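Local coordinates for protein dihydrofolate reductase (Schistosoma mansoni, PDB 3VCO) that catalyses the NADPH-dependent reduction of 7,8-dihydrofolate to tetrahydrofolate, a key step of folate metabolism that feeds thymidylate, purine and glycine synthesis, at residues V25-S30 with T163-V168; M49-T54 with F193-Y198; E127-G132 with R149-H154. All blocks are in the same frame, centred on the assembly; numbering follows the deposited sequence. Where two conformers were deposited one is given.

Interaction 1 (V25-S30 with T163-V168)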
loop_
_atom_site.group_PDB
_atom_site.type_symbol
_atom_site.label_atom_id
_atom_site.label_comp_id
_atom_site.label_asym_id
_atom_site.label_seq_id
_atom_site.Cartn_x
_atom_site.Cartn_y
_atom_site.Cartn_z
ATOM N N VAL A 25 1.780 -4.924 -2.099
ATOM C CA VAL A 25 1.605 -3.632 -2.685
ATOM C C VAL A 25 0.126 -3.296 -2.542
ATOM O O VAL A 25 -0.728 -4.113 -2.889
ATOM C CB VAL A 25 1.992 -3.696 -4.149
ATOM C CG1 VAL A 25 1.553 -2.453 -4.842
ATOM C CG2 VAL A 25 3.499 -3.867 -4.250
ATOM N N VAL A 26 -0.175 -2.102 -2.032
ATOM C CA VAL A 26 -1.582 -1.674 -1.956
ATOM C C VAL A 26 -1.731 -0.412 -2.828
ATOM O O VAL A 26 -1.005 0.549 -2.635
ATOM C CB VAL A 26 -1.983 -1.322 -0.505
ATOM C CG1 VAL A 26 -3.507 -0.976 -0.408
ATOM C CG2 VAL A 26 -1.640 -2.495 0.401
ATOM N N VAL A 27 -2.683 -0.433 -3.748
ATOM C CA VAL A 27 -2.818 0.657 -4.703
ATOM C C VAL A 27 -4.256 0.712 -5.227
ATOM O O VAL A 27 -4.954 -0.330 -5.277
ATOM C CB VAL A 27 -1.842 0.396 -5.879
ATOM C CG1 VAL A 27 -2.196 -0.921 -6.575
ATOM C CG2 VAL A 27 -1.792 1.568 -6.866
ATOM N N ALA A 28 -4.696 1.915 -5.613
ATOM C CA ALA A 28 -5.971 2.120 -6.295
ATOM C C ALA A 28 -5.634 2.494 -7.721
ATOM O O ALA A 28 -4.768 3.336 -7.960
ATOM C CB ALA A 28 -6.802 3.249 -5.628
ATOM N N VAL A 29 -6.284 1.860 -8.694
ATOM C CA VAL A 29 -5.962 2.149 -10.089
ATOM C C VAL A 29 -7.219 2.388 -10.936
ATOM O O VAL A 29 -8.257 1.781 -10.688
ATOM C CB VAL A 29 -5.088 1.056 -10.736
ATOM C CG1 VAL A 29 -3.807 0.888 -9.954
ATOM C CG2 VAL A 29 -5.855 -0.303 -10.866
ATOM N N SER A 30 -7.132 3.311 -11.881
ATOM C CA SER A 30 -8.190 3.500 -12.861
ATOM C C SER A 30 -8.158 2.434 -13.989
ATOM O O SER A 30 -7.305 1.535 -14.015
ATOM C CB SER A 30 -8.053 4.893 -13.493
ATOM O OG SER A 30 -6.807 5.002 -14.155
ATOM N N THR A 163 -0.849 9.776 -13.490
ATOM C CA THR A 163 0.423 9.126 -13.145
ATOM C C THR A 163 0.103 7.657 -13.297
ATOM O O THR A 163 -1.009 7.255 -12.974
ATOM C CB THR A 163 0.876 9.442 -11.665
ATOM O OG1 THR A 163 1.506 10.734 -11.614
ATOM C CG2 THR A 163 1.851 8.399 -11.123
ATOM N N TYR A 164 1.037 6.853 -13.803
ATOM C CA TYR A 164 0.733 5.438 -14.038
ATOM C C TYR A 164 1.426 4.469 -13.141
ATOM O O TYR A 164 2.552 4.674 -12.737
ATOM C CB TYR A 164 0.910 5.043 -15.506
ATOM C CG TYR A 164 -0.183 5.662 -16.364
ATOM C CD1 TYR A 164 -1.360 4.957 -16.648
ATOM C CD2 TYR A 164 -0.057 6.952 -16.869
ATOM C CE1 TYR A 164 -2.385 5.522 -17.409
ATOM C CE2 TYR A 164 -1.084 7.531 -17.641
ATOM C CZ TYR A 164 -2.238 6.806 -17.897
ATOM O OH TYR A 164 -3.244 7.357 -18.654
ATOM N N PHE A 165 0.712 3.404 -12.823
ATOM C CA PHE A 165 1.282 2.268 -12.141
ATOM C C PHE A 165 2.336 1.620 -13.037
ATOM O O PHE A 165 2.234 1.641 -14.260
ATOM C CB PHE A 165 0.176 1.286 -11.790
ATOM C CG PHE A 165 0.569 0.272 -10.750
ATOM C CD1 PHE A 165 0.811 0.663 -9.433
ATOM C CD2 PHE A 165 0.717 -1.077 -11.095
ATOM C CE1 PHE A 165 1.175 -0.289 -8.456
ATOM C CE2 PHE A 165 1.092 -2.020 -10.129
ATOM C CZ PHE A 165 1.345 -1.621 -8.830
ATOM N N PRO A 166 3.392 1.076 -12.422
ATOM C CA PRO A 166 4.484 0.419 -13.162
ATOM C C PRO A 166 3.923 -0.694 -14.024
ATOM O O PRO A 166 2.841 -1.168 -13.728
ATOM C CB PRO A 166 5.374 -0.150 -12.044
ATOM C CG PRO A 166 5.175 0.789 -10.917
ATOM C CD PRO A 166 3.724 1.288 -11.002
ATOM N N LYS A 167 4.604 -1.065 -15.105
ATOM C CA LYS A 167 4.117 -2.146 -15.958
ATOM C C LYS A 167 4.012 -3.472 -15.199
ATOM O O LYS A 167 4.906 -3.850 -14.444
ATOM C CB LYS A 167 4.995 -2.328 -17.205
ATOM C CG LYS A 167 5.388 -1.038 -17.910
ATOM C CD LYS A 167 4.194 -0.136 -18.204
ATOM C CE LYS A 167 4.634 1.013 -19.114
ATOM N NZ LYS A 167 5.951 1.586 -18.689
ATOM N N VAL A 168 2.886 -4.152 -15.382
ATOM C CA VAL A 168 2.666 -5.490 -14.841
ATOM C C VAL A 168 2.022 -6.235 -16.006
ATOM O O VAL A 168 1.291 -5.614 -16.795
ATOM C CB VAL A 168 1.637 -5.478 -13.694
ATOM C CG1 VAL A 168 1.586 -6.833 -13.030
ATOM C CG2 VAL A 168 1.963 -4.410 -12.674
#
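Val25, Val27 and Val29, every second residue of strand 23-29, turn their CB atoms toward the loop segment 163-168 and meet one side chain there, Phe165. All the contacts are apolar. The tightest is with Val27, whose CG2 lies 3.8 Å from Phe165 CD1 and whose CG1 lies 3.9 Å from Phe165 CE1, so both methyls bear on the same flank of the ring. Val25 comes in at the ring edge, near its plane, with CG1 4.1 Å from Phe165 CZ. Val29 touches the root of the side chain instead, CG1 standing 4.4 Å from Phe165 CB. Phe165 carries CG anti to its backbone N (chi1 -163°), which sends the ring from the loop across to the strand. Pro166 CD, across the ring plane from the Val27 methyls, sits 3.3 Å above one face, offset toward the rim, and probably limits how far the ring can tilt. Further aromatic neighbours are Tyr137 and Trp33, whose rings both meet Phe165, while Leu141 of helix 134-142 packs against it. Tyr137 also touches Val25 and Val27 and hydrogen-bonds through OH to Val26 O. The backbone between these valines includes Ala28, which probably lines the NADP(+) site. The whole is a hydrophobic core on one face of the central sheet of the dihydrofolate reductase fold, where the loop after strand 148-156 covers strand 23-29.

Interaction 2 (M49-T54 with F193-Y198)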
loop_
_atom_site.group_PDB
_atom_site.type_symbol
_atom_site.label_atom_id
_atom_site.label_comp_id
_atom_site.label_asym_id
_atom_site.label_seq_id
_atom_site.Cartn_x
_atom_site.Cartn_y
_atom_site.Cartn_z
ATOM N N MET A 49 -11.134 2.938 2.391
ATOM C CA MET A 49 -10.446 3.021 3.678
ATOM C C MET A 49 -10.712 1.829 4.617
ATOM O O MET A 49 -9.815 1.362 5.305
ATOM C CB MET A 49 -10.803 4.336 4.373
ATOM C CG MET A 49 -10.181 5.536 3.695
ATOM S SD MET A 49 -8.385 5.385 3.543
ATOM C CE MET A 49 -8.106 4.718 1.882
ATOM N N GLU A 50 -11.945 1.365 4.679
ATOM C CA GLU A 50 -12.219 0.100 5.359
ATOM C C GLU A 50 -11.337 -1.033 4.828
ATOM O O GLU A 50 -10.754 -1.769 5.607
ATOM C CB GLU A 50 -13.670 -0.327 5.189
ATOM C CG GLU A 50 -14.691 0.743 5.467
ATOM C CD GLU A 50 -16.102 0.286 5.083
ATOM O OE1 GLU A 50 -16.346 -0.946 5.066
ATOM O OE2 GLU A 50 -16.957 1.153 4.782
ATOM N N PHE A 51 -11.283 -1.178 3.500
ATOM C CA PHE A 51 -10.479 -2.187 2.820
ATOM C C PHE A 51 -9.018 -1.990 3.176
ATOM O O PHE A 51 -8.347 -2.909 3.652
ATOM C CB PHE A 51 -10.710 -2.103 1.299
ATOM C CG PHE A 51 -9.746 -2.945 0.464
ATOM C CD1 PHE A 51 -9.860 -4.329 0.422
ATOM C CD2 PHE A 51 -8.772 -2.341 -0.311
ATOM C CE1 PHE A 51 -8.989 -5.101 -0.357
ATOM C CE2 PHE A 51 -7.908 -3.093 -1.072
ATOM C CZ PHE A 51 -8.032 -4.480 -1.109
ATOM N N PHE A 52 -8.551 -0.755 3.024
ATOM C CA PHE A 52 -7.185 -0.400 3.370
ATOM C C PHE A 52 -6.850 -0.731 4.827
ATOM O O PHE A 52 -5.877 -1.422 5.080
ATOM C CB PHE A 52 -6.949 1.072 3.115
ATOM C CG PHE A 52 -5.552 1.515 3.379
ATOM C CD1 PHE A 52 -4.607 1.519 2.373
ATOM C CD2 PHE A 52 -5.192 1.986 4.621
ATOM C CE1 PHE A 52 -3.298 1.974 2.646
ATOM C CE2 PHE A 52 -3.909 2.416 4.888
ATOM C CZ PHE A 52 -2.966 2.413 3.913
ATOM N N LYS A 53 -7.648 -0.218 5.758
ATOM C CA LYS A 53 -7.474 -0.473 7.189
ATOM C C LYS A 53 -7.375 -1.965 7.525
ATOM O O LYS A 53 -6.416 -2.410 8.168
ATOM C CB LYS A 53 -8.604 0.169 8.004
ATOM C CG LYS A 53 -8.557 -0.163 9.502
ATOM C CD LYS A 53 -7.491 0.635 10.230
ATOM C CE LYS A 53 -7.649 0.509 11.758
ATOM N NZ LYS A 53 -6.907 1.566 12.489
ATOM N N THR A 54 -8.370 -2.724 7.096
ATOM C CA THR A 54 -8.377 -4.180 7.243
ATOM C C THR A 54 -7.128 -4.878 6.684
ATOM O O THR A 54 -6.438 -5.593 7.414
ATOM C CB THR A 54 -9.628 -4.796 6.588
ATOM O OG1 THR A 54 -10.792 -4.267 7.232
ATOM C CG2 THR A 54 -9.628 -6.306 6.733
ATOM N N PHE A 193 -16.144 1.052 -7.966
ATOM C CA PHE A 193 -14.896 0.353 -7.703
ATOM C C PHE A 193 -15.122 -1.080 -7.233
ATOM O O PHE A 193 -16.236 -1.489 -6.891
ATOM C CB PHE A 193 -13.994 1.121 -6.704
ATOM C CG PHE A 193 -14.702 1.514 -5.420
ATOM C CD1 PHE A 193 -15.434 2.693 -5.357
ATOM C CD2 PHE A 193 -14.653 0.693 -4.301
ATOM C CE1 PHE A 193 -16.120 3.043 -4.210
ATOM C CE2 PHE A 193 -15.329 1.042 -3.140
ATOM C CZ PHE A 193 -16.053 2.221 -3.090
ATOM N N LYS A 194 -14.067 -1.859 -7.280
ATOM C CA LYS A 194 -14.149 -3.211 -6.774
ATOM C C LYS A 194 -12.769 -3.566 -6.292
ATOM O O LYS A 194 -11.778 -2.925 -6.688
ATOM C CB LYS A 194 -14.624 -4.170 -7.850
ATOM C CG LYS A 194 -13.564 -4.546 -8.862
ATOM C CD LYS A 194 -14.117 -5.437 -9.961
ATOM C CE LYS A 194 -14.338 -6.867 -9.505
ATOM N NZ LYS A 194 -14.524 -7.761 -10.702
ATOM N N PHE A 195 -12.707 -4.565 -5.432
ATOM C CA PHE A 195 -11.458 -4.943 -4.760
ATOM C C PHE A 195 -10.972 -6.268 -5.304
ATOM O O PHE A 195 -11.723 -7.215 -5.386
ATOM C CB PHE A 195 -11.669 -5.062 -3.245
ATOM C CG PHE A 195 -12.214 -3.793 -2.607
ATOM C CD1 PHE A 195 -11.461 -2.623 -2.594
ATOM C CD2 PHE A 195 -13.471 -3.770 -2.036
ATOM C CE1 PHE A 195 -11.958 -1.437 -2.025
ATOM C CE2 PHE A 195 -13.967 -2.601 -1.473
ATOM C CZ PHE A 195 -13.213 -1.430 -1.494
ATOM N N CYS A 196 -9.697 -6.338 -5.644
ATOM C CA CYS A 196 -9.128 -7.555 -6.226
ATOM C C CYS A 196 -7.737 -7.741 -5.629
ATOM O O CYS A 196 -7.040 -6.775 -5.301
ATOM C CB CYS A 196 -9.021 -7.430 -7.746
ATOM S SG CYS A 196 -10.580 -7.537 -8.637
ATOM N N VAL A 197 -7.356 -8.997 -5.442
ATOM C CA VAL A 197 -6.064 -9.323 -4.879
ATOM C C VAL A 197 -5.316 -10.282 -5.823
ATOM O O VAL A 197 -5.881 -11.269 -6.292
ATOM C CB VAL A 197 -6.239 -9.981 -3.535
ATOM C CG1 VAL A 197 -4.895 -10.275 -2.931
ATOM C CG2 VAL A 197 -7.090 -9.063 -2.599
ATOM N N TYR A 198 -4.056 -9.963 -6.102
ATOM C CA TYR A 198 -3.315 -10.687 -7.112
ATOM C C TYR A 198 -1.968 -11.124 -6.594
ATOM O O TYR A 198 -1.286 -10.352 -5.927
ATOM C CB TYR A 198 -3.050 -9.798 -8.331
ATOM C CG TYR A 198 -4.291 -9.195 -9.006
ATOM C CD1 TYR A 198 -5.123 -9.965 -9.813
ATOM C CD2 TYR A 198 -4.604 -7.865 -8.827
ATOM C CE1 TYR A 198 -6.248 -9.404 -10.421
ATOM C CE2 TYR A 198 -5.717 -7.291 -9.440
ATOM C CZ TYR A 198 -6.531 -8.056 -10.212
ATOM O OH TYR A 198 -7.611 -7.463 -10.795
#
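Helix 46-57, which probably lines the dihydrofolate site, packs on the central sheet beside strand 191-200, and a single pair of aromatic rings makes the direct contact between segments 49-54 and 193-198. Phe51 of the helix and Phe195 of the strand both direct CB toward the opposite segment and form an offset stack, with ring centroids 4.3 Å apart and planes inclined by 19°. The two side chains slide past each other in opposite directions, so each ring overlaps the root of its partner as well as the ring itself. Phe195 CD1 lies over one face of Phe51, 3.5 Å from Phe51 CG. Phe51 CB forms a CH-pi contact over the face of Phe195, 3.9 Å from the ring centroid, and Phe195 CB returns it at 4.2 Å from the centroid of Phe51. The torsions differ: Phe51 has CG anti to the backbone N (chi1 170°), whereas Phe195 has CG anti to the carbonyl carbon, and these torsions lead the side chains toward each other from helix and strand. In the dihydrofolate reductase fold this strand runs antiparallel to strand 148-156, whose Thr153 touches both phenylalanines and hydrogen-bonds through OG1 to OD1 of Asp48, three residues before Phe51 in the helix. Phe195 also packs on Lys47 and Asp48, extending the contact along the helix. Around Phe51 in the helix, Thr54 OG1 donates to Glu50 O at 3.0 Å, tilted 32° from the carbonyl plane; Thr54 N reaches that oxygen from the other face, also at 3.0 Å, so two bonds grip the carbonyl in the turn that carries Phe51.

Interaction 3 (E127-G132 with R149-H154)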
loop_
_atom_site.group_PDB
_atom_site.type_symbol
_atom_site.label_atom_id
_atom_site.label_comp_id
_atom_site.label_asym_id
_atom_site.label_seq_id
_atom_site.Cartn_x
_atom_site.Cartn_y
_atom_site.Cartn_z
ATOM N N GLU A 127 3.533 -8.612 8.352
ATOM C CA GLU A 127 3.660 -8.416 6.905
ATOM C C GLU A 127 4.081 -6.966 6.569
ATOM O O GLU A 127 3.958 -6.048 7.405
ATOM C CB GLU A 127 2.361 -8.812 6.160
ATOM C CG GLU A 127 1.889 -10.322 6.364
ATOM C CD GLU A 127 2.144 -11.224 5.153
ATOM O OE1 GLU A 127 2.407 -10.677 4.073
ATOM O OE2 GLU A 127 2.091 -12.487 5.274
ATOM N N VAL A 128 4.580 -6.778 5.360
ATOM C CA VAL A 128 5.061 -5.493 4.892
ATOM C C VAL A 128 4.175 -5.063 3.725
ATOM O O VAL A 128 3.985 -5.833 2.772
ATOM C CB VAL A 128 6.527 -5.609 4.427
ATOM C CG1 VAL A 128 7.024 -4.300 3.844
ATOM C CG2 VAL A 128 7.402 -6.031 5.618
ATOM N N PHE A 129 3.599 -3.862 3.831
ATOM C CA PHE A 129 2.785 -3.303 2.739
ATOM C C PHE A 129 3.489 -2.052 2.219
ATOM O O PHE A 129 3.889 -1.213 3.020
ATOM C CB PHE A 129 1.367 -2.981 3.236
ATOM C CG PHE A 129 0.610 -4.222 3.713
ATOM C CD1 PHE A 129 -0.270 -4.879 2.873
ATOM C CD2 PHE A 129 0.880 -4.782 4.964
ATOM C CE1 PHE A 129 -0.901 -6.029 3.270
ATOM C CE2 PHE A 129 0.249 -5.943 5.388
ATOM C CZ PHE A 129 -0.632 -6.598 4.540
ATOM N N ILE A 130 3.619 -1.943 0.894
ATOM C CA ILE A 130 4.074 -0.737 0.240
ATOM C C ILE A 130 2.820 0.001 -0.268
ATOM O O ILE A 130 2.094 -0.517 -1.127
ATOM C CB ILE A 130 4.944 -1.089 -0.976
ATOM C CG1 ILE A 130 6.139 -1.958 -0.565
ATOM C CG2 ILE A 130 5.392 0.178 -1.730
ATOM C CD1 ILE A 130 7.071 -1.291 0.386
ATOM N N ILE A 131 2.571 1.202 0.253
ATOM C CA ILE A 131 1.289 1.852 0.007
ATOM C C ILE A 131 1.415 3.013 -0.945
ATOM O O ILE A 131 0.492 3.796 -1.153
ATOM C CB ILE A 131 0.588 2.245 1.303
ATOM C CG1 ILE A 131 1.355 3.347 2.017
ATOM C CG2 ILE A 131 0.431 0.958 2.205
ATOM C CD1 ILE A 131 0.581 3.964 3.124
ATOM N N GLY A 132 2.582 3.131 -1.522
ATOM C CA GLY A 132 2.677 4.119 -2.547
ATOM C C GLY A 132 3.836 5.004 -2.429
ATOM O O GLY A 132 4.586 4.975 -1.443
ATOM N N ARG A 149 2.534 -9.399 -3.877
ATOM C CA ARG A 149 1.077 -9.566 -3.911
ATOM C C ARG A 149 0.554 -8.152 -4.072
ATOM O O ARG A 149 1.077 -7.240 -3.459
ATOM C CB ARG A 149 0.530 -10.155 -2.598
ATOM C CG ARG A 149 -1.020 -10.051 -2.543
ATOM C CD ARG A 149 -1.603 -10.835 -1.428
ATOM N NE ARG A 149 -1.491 -12.254 -1.730
ATOM C CZ ARG A 149 -2.085 -13.202 -1.034
ATOM N NH1 ARG A 149 -2.856 -12.894 0.014
ATOM N NH2 ARG A 149 -1.906 -14.447 -1.400
ATOM N N ILE A 150 -0.451 -7.957 -4.915
ATOM C CA ILE A 150 -1.030 -6.630 -5.064
ATOM C C ILE A 150 -2.479 -6.653 -4.582
ATOM O O ILE A 150 -3.288 -7.397 -5.099
ATOM C CB ILE A 150 -1.099 -6.230 -6.571
ATOM C CG1 ILE A 150 0.313 -6.174 -7.178
ATOM C CG2 ILE A 150 -1.823 -4.900 -6.729
ATOM C CD1 ILE A 150 0.293 -6.101 -8.760
ATOM N N TYR A 151 -2.798 -5.787 -3.648
ATOM C CA TYR A 151 -4.167 -5.542 -3.209
ATOM C C TYR A 151 -4.592 -4.317 -3.985
ATOM O O TYR A 151 -4.060 -3.218 -3.797
ATOM C CB TYR A 151 -4.137 -5.196 -1.719
ATOM C CG TYR A 151 -3.843 -6.394 -0.853
ATOM C CD1 TYR A 151 -4.898 -7.163 -0.328
ATOM C CD2 TYR A 151 -2.519 -6.809 -0.614
ATOM C CE1 TYR A 151 -4.641 -8.275 0.476
ATOM C CE2 TYR A 151 -2.254 -7.942 0.189
ATOM C CZ TYR A 151 -3.331 -8.656 0.725
ATOM O OH TYR A 151 -3.082 -9.759 1.496
ATOM N N CYS A 152 -5.548 -4.504 -4.865
ATOM C CA CYS A 152 -5.854 -3.490 -5.829
ATOM C C CYS A 152 -7.319 -3.043 -5.671
ATOM O O CYS A 152 -8.233 -3.868 -5.618
ATOM C CB CYS A 152 -5.630 -4.077 -7.248
ATOM S SG CYS A 152 -5.860 -2.872 -8.559
ATOM N N THR A 153 -7.529 -1.735 -5.594
ATOM C CA THR A 153 -8.854 -1.189 -5.815
ATOM C C THR A 153 -8.923 -0.690 -7.236
ATOM O O THR A 153 -8.264 0.276 -7.586
ATOM C CB THR A 153 -9.099 -0.047 -4.848
ATOM O OG1 THR A 153 -8.827 -0.566 -3.538
ATOM C CG2 THR A 153 -10.533 0.453 -4.952
ATOM N N HIS A 154 -9.742 -1.340 -8.040
ATOM C CA HIS A 154 -10.039 -0.874 -9.406
ATOM C C HIS A 154 -11.141 0.164 -9.392
ATOM O O HIS A 154 -12.181 -0.048 -8.805
ATOM C CB HIS A 154 -10.496 -2.042 -10.271
ATOM C CG HIS A 154 -9.434 -3.083 -10.491
ATOM N ND1 HIS A 154 -8.474 -2.981 -11.477
ATOM C CD2 HIS A 154 -9.222 -4.272 -9.885
ATOM C CE1 HIS A 154 -7.689 -4.043 -11.439
ATOM N NE2 HIS A 154 -8.106 -4.832 -10.468
#
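Phe129 and Tyr151 meet through one corner of each ring, Phe129 CE1 lying 3.9 Å from Tyr151 CE2. The tyrosine carbon approaches the Phe129 ring at its edge, near the ring plane, while the phenylalanine carbon comes to Tyr151 at an oblique angle. The two rings meet obliquely, centroids 5.9 Å apart and planes at 52°. CB of Tyr151 points toward the other strand; that of Phe129 does not, but CG anti to the carbonyl carbon (chi1 -62°) brings the end of its ring nearer Tyr151.

The next shell bears on the tyrosine hydroxyl. Arg149, two residues earlier on the same face of its strand, extends NH1 to Tyr151 OH in a weak hydrogen bond of 3.5 Å, nearly straight at 165°, with the oxygen in the guanidinium plane. Arg149 is held in turn by a salt bridge from NE to Asp199 OD1, so the group that meets the hydroxyl is itself positioned by strand 191-200.

The pair belongs to the core on the helix 46-57 side of the central sheet of the dihydrofolate reductase fold, where the side chain of Tyr151 comes within about 4 Å of that of Phe51, a probable substrate-site residue. Strands 125-130 and 148-156 do not pair directly: strand 23-29 lies between them, parallel to both, and the two rings reach over it, each touching Asn24. Val55 of helix 46-57 touches both rings, with Val197 of strand 191-200 beside Tyr151 and Asn65 of strand 64-70 beside Phe129.

How the interactions relate
All three contacts belong to one mixed sheet and its two faces. Interactions 1 and 2 have centres about 14 Å apart, and interaction 3 lies about 9 Å from the centre of each. Strand 23-29 of interaction 1 is a direct neighbour of both strands of interaction 3, and strand 191-200 of interaction 2 pairs with 148-156, so backbone hydrogen bonds link the sets: Val25 O with Tyr151 N, Tyr198 O with Ile150 N. Along the chain the segments of interactions 1 and 2 alternate, while interaction 3 is nested inside both loops. Distant parts of the sequence thus pack on the two faces of one sheet, close to residues of the probable cofactor and substrate sites.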